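Local coordinates for WbmS, polysaccharide deacetylase involved in O-antigen biosynthesis (Bordetella bronchiseptica, PDB 3HFT), which probably removes acetyl groups from a polysaccharide during O-antigen biosynthesis, as a zinc-binding member of the polysaccharide deacetylase family, at residues 61-66 with 251-256; 113-118 with 142-147; 137-142 with 168-173. All coordinates share one frame; numbering follows the deposited sequence.

How the interactions relate
From the N terminus, interaction 1 opens at the end of helix 50-63 and closes only at helix 245-256, the last helix of the chain, so its loop takes in most of the chain, including both other contacts. Within that loop, interaction 2 joins the end of helix 107-115 to 142-147, and interaction 3 joins the end of helix 133-141 to 168-173. These two loops cross, because 137-142 comes before the first has closed; they share Arg142 and meet on neighbouring strands 146-147 and 171-172 of the mixed sheet. Interaction 1 lies about 27 and 30 Å from them, centre to centre, across the chain's centre.

Interaction 1 of 3, residues 61-66 with 251-256; sequences EGAGVC and SLLARN
Leu253 reaches from the C-terminal helix 245-256 to Ala63 and Val65, its forked tip making a small packing of the last helix on the end of helix 50-63 and the loop after it, on the flank of the parallel sheet of this deacetylase fold. The CB of Ala63 faces the fork and touches both branches, 3.9 Å from Leu253 CD2 and 4.0 Å from Leu253 CD1. Val65 comes in at a slant and offers one branch: its CG2 lies 3.8 Å from Leu253 CD2, which therefore sits against both residues. Val65 CG1 lies anti to the carbonyl carbon (chi1 -54°), which leaves CG2 between the backbone N and the carbonyl carbon, on the side of Leu253.

Between the two contact residues the chain leaves the helix at Gly64, whose phi is positive (71°). This turn brings Val65 round so that its side chain faces helix 245-256 as Ala63 does. The contact is entirely apolar; Leu41 of strand 39-44 and Ile60 of helix 50-63 also touch both Val65 and Leu253, joining the two helices to the sheet, and Phe21 adds to the packing on Val65.

Near the end of helix 245-256, Asn256 folds back on its own backbone: Asn256 ND2 donates to Leu252 O at 2.7 Å, the donor tilted 16° from the carbonyl plane, and the same ND2 is also hydrogen-bonded to Asp194 OD2.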
ATOM      1  N   GLU A  61     -24.290 -17.102   3.866  1.00 35.16           N
ATOM      2  CA  GLU A  61     -25.403 -17.679   3.123  1.00 35.51           C
ATOM      3  C   GLU A  61     -26.739 -17.437   3.829  1.00 36.08           C
ATOM      4  O   GLU A  61     -27.720 -17.121   3.183  1.00 34.15           O
ATOM      5  CB  GLU A  61     -25.168 -19.170   2.831  1.00 35.03           C
ATOM      6  CG  GLU A  61     -24.028 -19.320   1.813  1.00 41.17           C
ATOM      7  CD  GLU A  61     -23.896 -20.700   1.170  1.00 39.01           C
ATOM      8  OE1 GLU A  61     -24.304 -21.710   1.790  1.00 39.12           O
ATOM      9  OE2 GLU A  61     -23.318 -20.745   0.045  1.00 44.41           O
ATOM     10  N   GLY A  62     -26.765 -17.534   5.153  1.00 34.89           N
ATOM     11  CA  GLY A  62     -27.985 -17.267   5.909  1.00 34.31           C
ATOM     12  C   GLY A  62     -28.506 -15.846   5.769  1.00 34.65           C
ATOM     13  O   GLY A  62     -29.713 -15.613   5.861  1.00 32.70           O
ATOM     14  N   ALA A  63     -27.599 -14.898   5.550  1.00 35.19           N
ATOM     15  CA  ALA A  63     -27.947 -13.496   5.350  1.00 35.16           C
ATOM     16  C   ALA A  63     -28.384 -13.248   3.922  1.00 36.70           C
ATOM     17  O   ALA A  63     -29.078 -12.281   3.636  1.00 38.52           O
ATOM     18  CB  ALA A  63     -26.735 -12.606   5.705  1.00 33.59           C
ATOM     19  N   GLY A  64     -27.949 -14.106   3.011  1.00 37.25           N
ATOM     20  CA  GLY A  64     -28.297 -13.980   1.610  1.00 35.49           C
ATOM     21  C   GLY A  64     -27.643 -12.825   0.881  1.00 36.62           C
ATOM     22  O   GLY A  64     -28.218 -12.306  -0.067  1.00 34.09           O
ATOM     23  N   VAL A  65     -26.443 -12.433   1.309  1.00 36.27           N
ATOM     24  CA  VAL A  65     -25.713 -11.296   0.713  1.00 35.49           C
ATOM     25  C   VAL A  65     -24.499 -11.756  -0.121  1.00 35.32           C
ATOM     26  O   VAL A  65     -24.031 -12.904  -0.001  1.00 34.89           O
ATOM     27  CB  VAL A  65     -25.210 -10.309   1.833  1.00 34.72           C
ATOM     28  CG1 VAL A  65     -26.365  -9.876   2.731  1.00 36.56           C
ATOM     29  CG2 VAL A  65     -24.099 -10.948   2.721  1.00 35.56           C
ATOM     30  N   CYS A  66     -24.013 -10.849  -0.961  1.00 33.66           N
ATOM     31  CA  CYS A  66     -22.785 -11.035  -1.736  1.00 34.38           C
ATOM     32  C   CYS A  66     -21.567 -11.028  -0.827  1.00 34.55           C
ATOM     33  O   CYS A  66     -21.586 -10.436   0.252  1.00 33.91           O
ATOM     34  CB  CYS A  66     -22.593  -9.888  -2.738  1.00 35.63           C
ATOM     35  SG  CYS A  66     -23.683  -9.946  -4.153  1.00 39.32           S
ATOM     36  N   SER A 251     -24.234  -8.198  13.599  1.00 36.79           N
ATOM     37  CA  SER A 251     -24.953  -6.911  13.691  1.00 38.01           C
ATOM     38  C   SER A 251     -24.939  -6.130  12.403  1.00 37.86           C
ATOM     39  O   SER A 251     -25.931  -5.520  12.017  1.00 36.38           O
ATOM     40  CB  SER A 251     -24.336  -6.006  14.740  1.00 39.94           C
ATOM     41  OG  SER A 251     -24.502  -6.606  15.996  1.00 49.07           O
ATOM     42  N   LEU A 252     -23.797  -6.136  11.752  1.00 36.28           N
ATOM     43  CA  LEU A 252     -23.638  -5.424  10.486  1.00 37.83           C
ATOM     44  C   LEU A 252     -24.586  -5.988   9.458  1.00 37.26           C
ATOM     45  O   LEU A 252     -25.235  -5.235   8.719  1.00 38.13           O
ATOM     46  CB  LEU A 252     -22.188  -5.556  10.040  1.00 36.08           C
ATOM     47  CG  LEU A 252     -21.644  -5.046   8.730  1.00 43.68           C
ATOM     48  CD1 LEU A 252     -20.116  -5.173   8.854  1.00 43.84           C
ATOM     49  CD2 LEU A 252     -22.174  -5.837   7.561  1.00 41.31           C
ATOM     50  N   LEU A 253     -24.685  -7.320   9.412  1.00 37.64           N
ATOM     51  CA  LEU A 253     -25.615  -7.995   8.502  1.00 37.86           C
ATOM     52  C   LEU A 253     -27.065  -7.652   8.849  1.00 39.57           C
ATOM     53  O   LEU A 253     -27.846  -7.271   7.963  1.00 40.30           O
ATOM     54  CB  LEU A 253     -25.404  -9.523   8.537  1.00 38.57           C
ATOM     55  CG  LEU A 253     -24.103 -10.065   7.918  1.00 35.92           C
ATOM     56  CD1 LEU A 253     -23.856 -11.544   8.264  1.00 34.25           C
ATOM     57  CD2 LEU A 253     -24.074  -9.808   6.391  1.00 32.80           C
ATOM     58  N   ALA A 254     -27.423  -7.782  10.130  1.00 39.36           N
ATOM     59  CA  ALA A 254     -28.793  -7.506  10.587  1.00 40.45           C
ATOM     60  C   ALA A 254     -29.221  -6.077  10.285  1.00 42.14           C
ATOM     61  O   ALA A 254     -30.323  -5.852   9.849  1.00 43.61           O
ATOM     62  CB  ALA A 254     -28.937  -7.807  12.104  1.00 39.01           C
ATOM     63  N   ARG A 255     -28.351  -5.113  10.525  1.00 44.33           N
ATOM     64  CA  ARG A 255     -28.662  -3.733  10.259  1.00 46.17           C
ATOM     65  C   ARG A 255     -28.765  -3.378   8.798  1.00 45.83           C
ATOM     66  O   ARG A 255     -29.328  -2.340   8.492  1.00 44.43           O
ATOM     67  CB  ARG A 255     -27.528  -2.840  10.705  1.00 48.97           C
ATOM     68  CG  ARG A 255     -27.335  -2.677  12.144  1.00 58.41           C
ATOM     69  CD  ARG A 255     -26.240  -1.639  12.326  1.00 59.49           C
ATOM     70  NE  ARG A 255     -25.866  -1.656  13.722  1.00 65.14           N
ATOM     71  CZ  ARG A 255     -24.686  -2.010  14.187  1.00 66.58           C
ATOM     72  NH1 ARG A 255     -23.705  -2.335  13.351  1.00 68.46           N
ATOM     73  NH2 ARG A 255     -24.480  -1.992  15.503  1.00 69.40           N
ATOM     74  N   ASN A 256     -28.143  -4.152   7.911  1.00 44.55           N
ATOM     75  CA  ASN A 256     -28.002  -3.726   6.512  1.00 44.86           C
ATOM     76  C   ASN A 256     -28.722  -4.586   5.475  1.00 45.47           C
ATOM     77  O   ASN A 256     -28.697  -4.264   4.301  1.00 46.36           O
ATOM     78  CB  ASN A 256     -26.525  -3.614   6.167  1.00 46.10           C
ATOM     79  CG  ASN A 256     -25.878  -2.419   6.827  1.00 48.35           C
ATOM     80  OD1 ASN A 256     -26.190  -1.279   6.480  1.00 48.10           O
ATOM     81  ND2 ASN A 256     -24.990  -2.661   7.784  1.00 41.53           N
TER

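Interaction 2 of 3, residues 113-118 with 142-147; sequences RTLELA and RRLRYD
Leu115 packs its two methyl branches against different residues of the loop that follows helix 133-141: CD1 meets the base of Arg142 and CD2 meets Leu144. The apolar contact carries the interaction. Leu115 CD1 lies against the aliphatic start of the arginine, 3.6 Å from Arg142 CG and 3.7 Å from Arg142 CB, and the two side chains cross at about a right angle. Leu115 CD2 and Leu144 CD2 are 4.1 Å apart, the chains slanting across one another. Leu144 is buried, touching Phe139 and Cys121 as well, while Leu115 also reaches Val91 of strand 87-91.

Polar interactions act at the far end of Arg142. A bend at chi2 (84°) turns the outer part of the chain from the direction of the methylenes that touch Leu115. NE forms a salt bridge with Asp112, on the same helix as Leu115, so Arg142 grips helix 107-115 twice, by carbon and by charge. NH1 is in a salt bridge with Glu141 and gives a weak hydrogen bond to Met138 O.

Backbone bonds set the two loops. On one side a type I turn runs from Leu115 to Ala118, with Ala118 N 3.1 Å from Leu115 O. On the other, Arg143 has positive phi (71°) and is the C-prime residue of a Schellman motif ending helix 133-141: Leu144 N bonds Phe139 O, and Arg143 N bonds Gly140 O. This reversal places Arg142 and Leu144 on the same partner before the chain enters strand 146-147.

Taken together, this is helix-to-loop packing at a Schellman-capped helix end, joining helix 107-115 to the segment that leads from helix 133-141 into the mixed sheet.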
ATOM      1  N   ARG A 113       1.064 -21.054  -8.708  1.00 38.74           N
ATOM      2  CA  ARG A 113       0.485 -22.154  -7.952  1.00 37.51           C
ATOM      3  C   ARG A 113      -0.820 -21.763  -7.298  1.00 35.93           C
ATOM      4  O   ARG A 113      -1.761 -22.532  -7.305  1.00 33.43           O
ATOM      5  CB  ARG A 113       1.426 -22.662  -6.869  1.00 39.32           C
ATOM      6  CG  ARG A 113       2.335 -23.759  -7.298  1.00 45.18           C
ATOM      7  CD  ARG A 113       2.809 -24.532  -6.083  1.00 49.30           C
ATOM      8  NE  ARG A 113       3.521 -23.690  -5.130  1.00 50.73           N
ATOM      9  CZ  ARG A 113       4.791 -23.310  -5.263  1.00 43.09           C
ATOM     10  NH1 ARG A 113       5.484 -23.666  -6.315  1.00 47.70           N
ATOM     11  NH2 ARG A 113       5.359 -22.542  -4.343  1.00 52.88           N
ATOM     12  N   THR A 114      -0.874 -20.572  -6.713  1.00 35.67           N
ATOM     13  CA  THR A 114      -2.094 -20.104  -6.044  1.00 34.43           C
ATOM     14  C   THR A 114      -3.252 -19.929  -7.034  1.00 35.15           C
ATOM     15  O   THR A 114      -4.416 -20.227  -6.723  1.00 34.32           O
ATOM     16  CB  THR A 114      -1.846 -18.762  -5.347  1.00 36.22           C
ATOM     17  OG1 THR A 114      -0.640 -18.849  -4.574  1.00 36.02           O
ATOM     18  CG2 THR A 114      -3.023 -18.387  -4.452  1.00 29.22           C
ATOM     19  N   LEU A 115      -2.932 -19.443  -8.230  1.00 34.79           N
ATOM     20  CA  LEU A 115      -3.950 -19.218  -9.253  1.00 33.87           C
ATOM     21  C   LEU A 115      -4.616 -20.517  -9.695  1.00 35.45           C
ATOM     22  O   LEU A 115      -5.739 -20.483 -10.191  1.00 36.40           O
ATOM     23  CB  LEU A 115      -3.350 -18.484 -10.459  1.00 33.54           C
ATOM     24  CG  LEU A 115      -3.094 -16.999 -10.192  1.00 39.49           C
ATOM     25  CD1 LEU A 115      -2.193 -16.399 -11.266  1.00 38.75           C
ATOM     26  CD2 LEU A 115      -4.421 -16.283 -10.114  1.00 37.44           C
ATOM     27  N   GLU A 116      -3.938 -21.656  -9.506  1.00 33.47           N
ATOM     28  CA  GLU A 116      -4.517 -22.930  -9.851  1.00 35.45           C
ATOM     29  C   GLU A 116      -5.764 -23.184  -9.006  1.00 36.00           C
ATOM     30  O   GLU A 116      -6.610 -23.985  -9.381  1.00 34.70           O
ATOM     31  CB  GLU A 116      -3.514 -24.055  -9.625  1.00 35.52           C
ATOM     32  CG  GLU A 116      -2.286 -23.958 -10.492  1.00 45.07           C
ATOM     33  CD  GLU A 116      -1.317 -25.116 -10.310  1.00 44.17           C
ATOM     34  OE1 GLU A 116      -1.627 -26.085  -9.586  1.00 60.14           O
ATOM     35  OE2 GLU A 116      -0.227 -25.047 -10.916  1.00 68.06           O
ATOM     36  N   LEU A 117      -5.881 -22.520  -7.861  1.00 34.85           N
ATOM     37  CA  LEU A 117      -7.052 -22.675  -7.006  1.00 35.63           C
ATOM     38  C   LEU A 117      -8.320 -21.997  -7.556  1.00 36.41           C
ATOM     39  O   LEU A 117      -9.428 -22.352  -7.175  1.00 35.16           O
ATOM     40  CB  LEU A 117      -6.772 -22.082  -5.632  1.00 36.85           C
ATOM     41  CG  LEU A 117      -5.624 -22.605  -4.781  1.00 36.18           C
ATOM     42  CD1 LEU A 117      -5.490 -21.716  -3.523  1.00 34.62           C
ATOM     43  CD2 LEU A 117      -5.862 -24.048  -4.422  1.00 38.11           C
ATOM     44  N   ALA A 118      -8.172 -21.015  -8.430  1.00 35.75           N
ATOM     45  CA  ALA A 118      -9.335 -20.308  -8.972  1.00 35.20           C
ATOM     46  C   ALA A 118      -9.029 -19.812 -10.369  1.00 36.47           C
ATOM     47  O   ALA A 118      -8.865 -18.614 -10.575  1.00 38.59           O
ATOM     48  CB  ALA A 118      -9.717 -19.120  -8.053  1.00 32.43           C
ATOM     49  N   ARG A 142      -1.223 -11.904 -15.371  1.00 36.55           N
ATOM     50  CA  ARG A 142      -2.051 -13.107 -15.179  1.00 37.75           C
ATOM     51  C   ARG A 142      -3.553 -12.820 -15.200  1.00 36.83           C
ATOM     52  O   ARG A 142      -4.371 -13.648 -14.795  1.00 39.68           O
ATOM     53  CB  ARG A 142      -1.675 -13.839 -13.887  1.00 39.12           C
ATOM     54  CG  ARG A 142      -0.487 -14.775 -13.999  1.00 46.70           C
ATOM     55  CD  ARG A 142       0.782 -14.046 -13.835  1.00 59.37           C
ATOM     56  NE  ARG A 142       1.983 -14.878 -13.863  1.00 66.15           N
ATOM     57  CZ  ARG A 142       3.210 -14.357 -13.900  1.00 65.69           C
ATOM     58  NH1 ARG A 142       3.374 -13.029 -13.924  1.00 57.92           N
ATOM     59  NH2 ARG A 142       4.274 -15.152 -13.914  1.00 55.07           N
ATOM     60  N   ARG A 143      -3.907 -11.635 -15.653  1.00 38.61           N
ATOM     61  CA  ARG A 143      -5.291 -11.247 -15.856  1.00 41.26           C
ATOM     62  C   ARG A 143      -6.106 -11.025 -14.598  1.00 39.93           C
ATOM     63  O   ARG A 143      -7.326 -11.082 -14.645  1.00 38.80           O
ATOM     64  CB  ARG A 143      -5.993 -12.232 -16.811  1.00 43.46           C
ATOM     65  CG  ARG A 143      -5.314 -12.341 -18.182  1.00 48.56           C
ATOM     66  CD  ARG A 143      -6.116 -13.243 -19.132  1.00 48.96           C
ATOM     67  NE  ARG A 143      -6.531 -14.485 -18.471  1.00 58.41           N
ATOM     68  N   LEU A 144      -5.440 -10.757 -13.472  1.00 38.73           N
ATOM     69  CA  LEU A 144      -6.113 -10.271 -12.287  1.00 37.55           C
ATOM     70  C   LEU A 144      -6.456  -8.802 -12.558  1.00 39.30           C
ATOM     71  O   LEU A 144      -5.682  -8.101 -13.209  1.00 37.59           O
ATOM     72  CB  LEU A 144      -5.213 -10.423 -11.042  1.00 36.28           C
ATOM     73  CG  LEU A 144      -4.922 -11.875 -10.614  1.00 39.48           C
ATOM     74  CD1 LEU A 144      -3.869 -11.965  -9.511  1.00 33.25           C
ATOM     75  CD2 LEU A 144      -6.205 -12.565 -10.162  1.00 40.28           C
ATOM     76  N   ARG A 145      -7.626  -8.347 -12.112  1.00 36.53           N
ATOM     77  CA  ARG A 145      -8.053  -6.980 -12.355  1.00 34.91           C
ATOM     78  C   ARG A 145      -8.212  -6.174 -11.104  1.00 33.85           C
ATOM     79  O   ARG A 145      -8.162  -4.953 -11.158  1.00 38.66           O
ATOM     80  CB  ARG A 145      -9.390  -6.918 -13.097  1.00 35.78           C
ATOM     81  N   TYR A 146      -8.472  -6.803  -9.968  1.00 32.32           N
ATOM     82  CA  TYR A 146      -8.680  -6.037  -8.768  1.00 31.38           C
ATOM     83  C   TYR A 146      -7.649  -6.355  -7.691  1.00 31.85           C
ATOM     84  O   TYR A 146      -7.628  -7.478  -7.168  1.00 34.93           O
ATOM     85  CB  TYR A 146     -10.062  -6.344  -8.202  1.00 34.19           C
ATOM     86  CG  TYR A 146     -11.161  -5.997  -9.143  1.00 34.60           C
ATOM     87  CD1 TYR A 146     -11.664  -4.705  -9.203  1.00 38.59           C
ATOM     88  CD2 TYR A 146     -11.666  -6.930 -10.013  1.00 33.73           C
ATOM     89  CE1 TYR A 146     -12.667  -4.380 -10.083  1.00 35.43           C
ATOM     90  CE2 TYR A 146     -12.676  -6.609 -10.895  1.00 36.85           C
ATOM     91  CZ  TYR A 146     -13.171  -5.335 -10.919  1.00 36.12           C
ATOM     92  OH  TYR A 146     -14.161  -5.001 -11.788  1.00 37.92           O
ATOM     93  N   ASP A 147      -6.844  -5.362  -7.329  1.00 30.94           N
ATOM     94  CA  ASP A 147      -5.912  -5.502  -6.223  1.00 31.56           C
ATOM     95  C   ASP A 147      -6.545  -4.973  -4.920  1.00 32.82           C
ATOM     96  O   ASP A 147      -7.044  -3.849  -4.885  1.00 35.53           O
ATOM     97  CB  ASP A 147      -4.599  -4.775  -6.519  1.00 32.79           C
ATOM     98  CG  ASP A 147      -3.687  -4.747  -5.317  1.00 34.85           C
ATOM     99  OD1 ASP A 147      -3.859  -3.813  -4.481  1.00 35.85           O
ATOM    100  OD2 ASP A 147      -2.828  -5.659  -5.221  1.00 41.08           O
TER

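Interaction 3 of 3, residues 137-142 with 168-173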
ATOM      1  N   ASN A 137       2.496  -5.882 -11.331  1.00 36.66           N
ATOM      2  CA  ASN A 137       2.721  -6.134 -12.777  1.00 36.18           C
ATOM      3  C   ASN A 137       2.408  -7.593 -13.103  1.00 34.58           C
ATOM      4  O   ASN A 137       1.753  -7.904 -14.107  1.00 34.45           O
ATOM      5  CB  ASN A 137       4.180  -5.822 -13.182  1.00 36.83           C
ATOM      6  CG  ASN A 137       4.476  -4.326 -13.270  1.00 41.84           C
ATOM      7  OD1 ASN A 137       3.577  -3.495 -13.238  1.00 48.38           O
ATOM      8  ND2 ASN A 137       5.753  -3.982 -13.394  1.00 46.89           N
HETATM    9  N   MSE A 138       2.878  -8.494 -12.252  0.50 34.32           N
HETATM   10  CA  MSE A 138       2.674  -9.906 -12.477  0.50 35.70           C
HETATM   11  C   MSE A 138       1.217 -10.308 -12.271  0.50 34.98           C
HETATM   12  O   MSE A 138       0.723 -11.213 -12.956  0.50 34.03           O
HETATM   13  CB  MSE A 138       3.619 -10.742 -11.602  0.50 34.83           C
HETATM   14  CG  MSE A 138       5.078 -10.771 -12.124  0.50 38.95           C
HETATM   15 SE   MSE A 138       6.148 -12.122 -11.227  0.38 41.02          SE
HETATM   16  CE  MSE A 138       4.699 -13.170 -10.740  0.50 31.92           C
ATOM     17  N   PHE A 139       0.530  -9.655 -11.329  1.00 34.55           N
ATOM     18  CA  PHE A 139      -0.899  -9.890 -11.139  1.00 34.27           C
ATOM     19  C   PHE A 139      -1.602  -9.579 -12.460  1.00 35.34           C
ATOM     20  O   PHE A 139      -2.375 -10.383 -12.978  1.00 34.53           O
ATOM     21  CB  PHE A 139      -1.500  -8.949 -10.083  1.00 33.35           C
ATOM     22  CG  PHE A 139      -1.182  -9.300  -8.644  1.00 35.64           C
ATOM     23  CD1 PHE A 139      -0.734 -10.547  -8.271  1.00 34.35           C
ATOM     24  CD2 PHE A 139      -1.488  -8.391  -7.650  1.00 32.86           C
ATOM     25  CE1 PHE A 139      -0.511 -10.845  -6.913  1.00 36.55           C
ATOM     26  CE2 PHE A 139      -1.275  -8.685  -6.324  1.00 37.51           C
ATOM     27  CZ  PHE A 139      -0.769  -9.923  -5.963  1.00 31.50           C
ATOM     28  N   GLY A 140      -1.284  -8.411 -13.010  1.00 36.04           N
ATOM     29  CA  GLY A 140      -1.892  -7.927 -14.251  1.00 37.25           C
ATOM     30  C   GLY A 140      -1.631  -8.790 -15.471  1.00 37.74           C
ATOM     31  O   GLY A 140      -2.532  -9.034 -16.248  1.00 36.91           O
ATOM     32  N   GLU A 141      -0.404  -9.258 -15.621  1.00 37.49           N
ATOM     33  CA  GLU A 141      -0.062 -10.189 -16.689  1.00 40.53           C
ATOM     34  C   GLU A 141      -0.915 -11.452 -16.582  1.00 38.45           C
ATOM     35  O   GLU A 141      -1.267 -12.017 -17.585  1.00 35.47           O
ATOM     36  CB  GLU A 141       1.392 -10.635 -16.592  1.00 40.52           C
ATOM     37  CG  GLU A 141       2.449  -9.580 -16.823  1.00 50.09           C
ATOM     38  CD  GLU A 141       3.857 -10.063 -16.407  1.00 51.85           C
ATOM     39  OE1 GLU A 141       4.033 -11.278 -16.090  1.00 60.07           O
ATOM     40  OE2 GLU A 141       4.784  -9.208 -16.399  1.00 74.37           O
ATOM     41  N   ARG A 142      -1.223 -11.904 -15.371  1.00 36.55           N
ATOM     42  CA  ARG A 142      -2.051 -13.107 -15.179  1.00 37.75           C
ATOM     43  C   ARG A 142      -3.553 -12.820 -15.200  1.00 36.83           C
ATOM     44  O   ARG A 142      -4.371 -13.648 -14.795  1.00 39.68           O
ATOM     45  CB  ARG A 142      -1.675 -13.839 -13.887  1.00 39.12           C
ATOM     46  CG  ARG A 142      -0.487 -14.775 -13.999  1.00 46.70           C
ATOM     47  CD  ARG A 142       0.782 -14.046 -13.835  1.00 59.37           C
ATOM     48  NE  ARG A 142       1.983 -14.878 -13.863  1.00 66.15           N
ATOM     49  CZ  ARG A 142       3.210 -14.357 -13.900  1.00 65.69           C
ATOM     50  NH1 ARG A 142       3.374 -13.029 -13.924  1.00 57.92           N
ATOM     51  NH2 ARG A 142       4.274 -15.152 -13.914  1.00 55.07           N
ATOM     52  N   GLY A 168      -1.778  -2.969 -16.405  1.00 53.36           N
ATOM     53  CA  GLY A 168      -2.700  -4.119 -16.418  1.00 52.88           C
ATOM     54  C   GLY A 168      -4.194  -3.795 -16.466  1.00 51.93           C
ATOM     55  O   GLY A 168      -5.002  -4.689 -16.277  1.00 56.17           O
ATOM     56  N   ASP A 169      -4.586  -2.549 -16.757  1.00 48.22           N
ATOM     57  CA  ASP A 169      -5.992  -2.144 -16.548  1.00 46.16           C
ATOM     58  C   ASP A 169      -6.493  -2.572 -15.131  1.00 42.43           C
ATOM     59  O   ASP A 169      -7.685  -2.769 -14.931  1.00 43.50           O
ATOM     60  CB  ASP A 169      -6.942  -2.739 -17.590  1.00 47.30           C
HETATM   61  N   MSE A 170      -5.581  -2.709 -14.177  0.50 38.44           N
HETATM   62  CA  MSE A 170      -5.967  -3.118 -12.836  0.50 35.82           C
HETATM   63  C   MSE A 170      -6.611  -1.944 -12.108  0.50 33.75           C
HETATM   64  O   MSE A 170      -6.357  -0.778 -12.436  0.50 29.91           O
HETATM   65  CB  MSE A 170      -4.751  -3.605 -12.055  0.50 34.31           C
HETATM   66  CG  MSE A 170      -4.071  -4.834 -12.651  0.50 31.29           C
HETATM   67 SE   MSE A 170      -3.084  -5.785 -11.240  0.37 38.12          SE
HETATM   68  CE  MSE A 170      -4.564  -6.420 -10.197  0.50 34.36           C
ATOM     69  N   VAL A 171      -7.442  -2.275 -11.126  1.00 33.13           N
ATOM     70  CA  VAL A 171      -8.082  -1.317 -10.264  1.00 31.80           C
ATOM     71  C   VAL A 171      -7.594  -1.618  -8.837  1.00 33.54           C
ATOM     72  O   VAL A 171      -7.545  -2.793  -8.404  1.00 36.02           O
ATOM     73  CB  VAL A 171      -9.601  -1.451 -10.363  1.00 36.42           C
ATOM     74  CG1 VAL A 171     -10.292  -0.671  -9.230  1.00 32.52           C
ATOM     75  CG2 VAL A 171     -10.078  -0.997 -11.757  1.00 30.87           C
ATOM     76  N   ARG A 172      -7.126  -0.596  -8.128  1.00 31.60           N
ATOM     77  CA  ARG A 172      -6.758  -0.778  -6.743  1.00 30.51           C
ATOM     78  C   ARG A 172      -7.972  -0.448  -5.886  1.00 32.45           C
ATOM     79  O   ARG A 172      -8.611   0.609  -6.026  1.00 31.28           O
ATOM     80  CB  ARG A 172      -5.562   0.089  -6.367  1.00 32.96           C
ATOM     81  CG  ARG A 172      -4.365  -0.170  -7.231  1.00 33.48           C
ATOM     82  CD  ARG A 172      -3.127   0.107  -6.438  1.00 32.63           C
ATOM     83  NE  ARG A 172      -2.862  -0.987  -5.518  1.00 32.11           N
ATOM     84  CZ  ARG A 172      -1.771  -1.092  -4.783  1.00 36.39           C
ATOM     85  NH1 ARG A 172      -0.851  -0.147  -4.843  1.00 33.74           N
ATOM     86  NH2 ARG A 172      -1.590  -2.139  -3.998  1.00 33.74           N
ATOM     87  N   VAL A 173      -8.308  -1.382  -4.996  1.00 31.78           N
ATOM     88  CA  VAL A 173      -9.445  -1.269  -4.137  1.00 32.19           C
ATOM     89  C   VAL A 173      -8.986  -1.187  -2.656  1.00 32.39           C
ATOM     90  O   VAL A 173      -8.548  -2.174  -2.105  1.00 32.46           O
ATOM     91  CB  VAL A 173     -10.387  -2.492  -4.323  1.00 33.59           C
ATOM     92  CG1 VAL A 173     -11.642  -2.339  -3.399  1.00 31.55           C
ATOM     93  CG2 VAL A 173     -10.764  -2.686  -5.827  1.00 29.50           C
TER
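Gly140, in the last turn of helix 133-141, and Gly168, in the loop leading to strand 171-172, bring their backbones together, Gly140 CA lying 4.5 Å from Gly168 CA. This is close helix-to-loop packing beside the mixed sheet of the deacetylase fold, and the backbones approach directly because neither glycine has a side chain. Gly168 also has positive phi (71°), and the chain turns there and at Asp169 before Met170 points from the loop toward the helix.

Met170 is a selenomethionine modelled in two conformers, and its contacts through SE and CE are those of one conformer alone. In that conformer the selenium lies beside the helix backbone, Met170 SE 3.7 Å from Phe139 CB; the bend at the last torsion (chi3 68°) then turns CE toward Phe139. Met170 CE is 4.0 Å from Phe139 CB and approaches the ring obliquely. Phe139 and Met170 both touch Asp147 of strand 146-147, joining helix and loop to the neighbouring strand. One step along the helix from Phe139, in the same conformer, Met170 SE lies 3.6 Å from Gly140 N, and Met170 CG stands 4.1 Å from Gly140 CA.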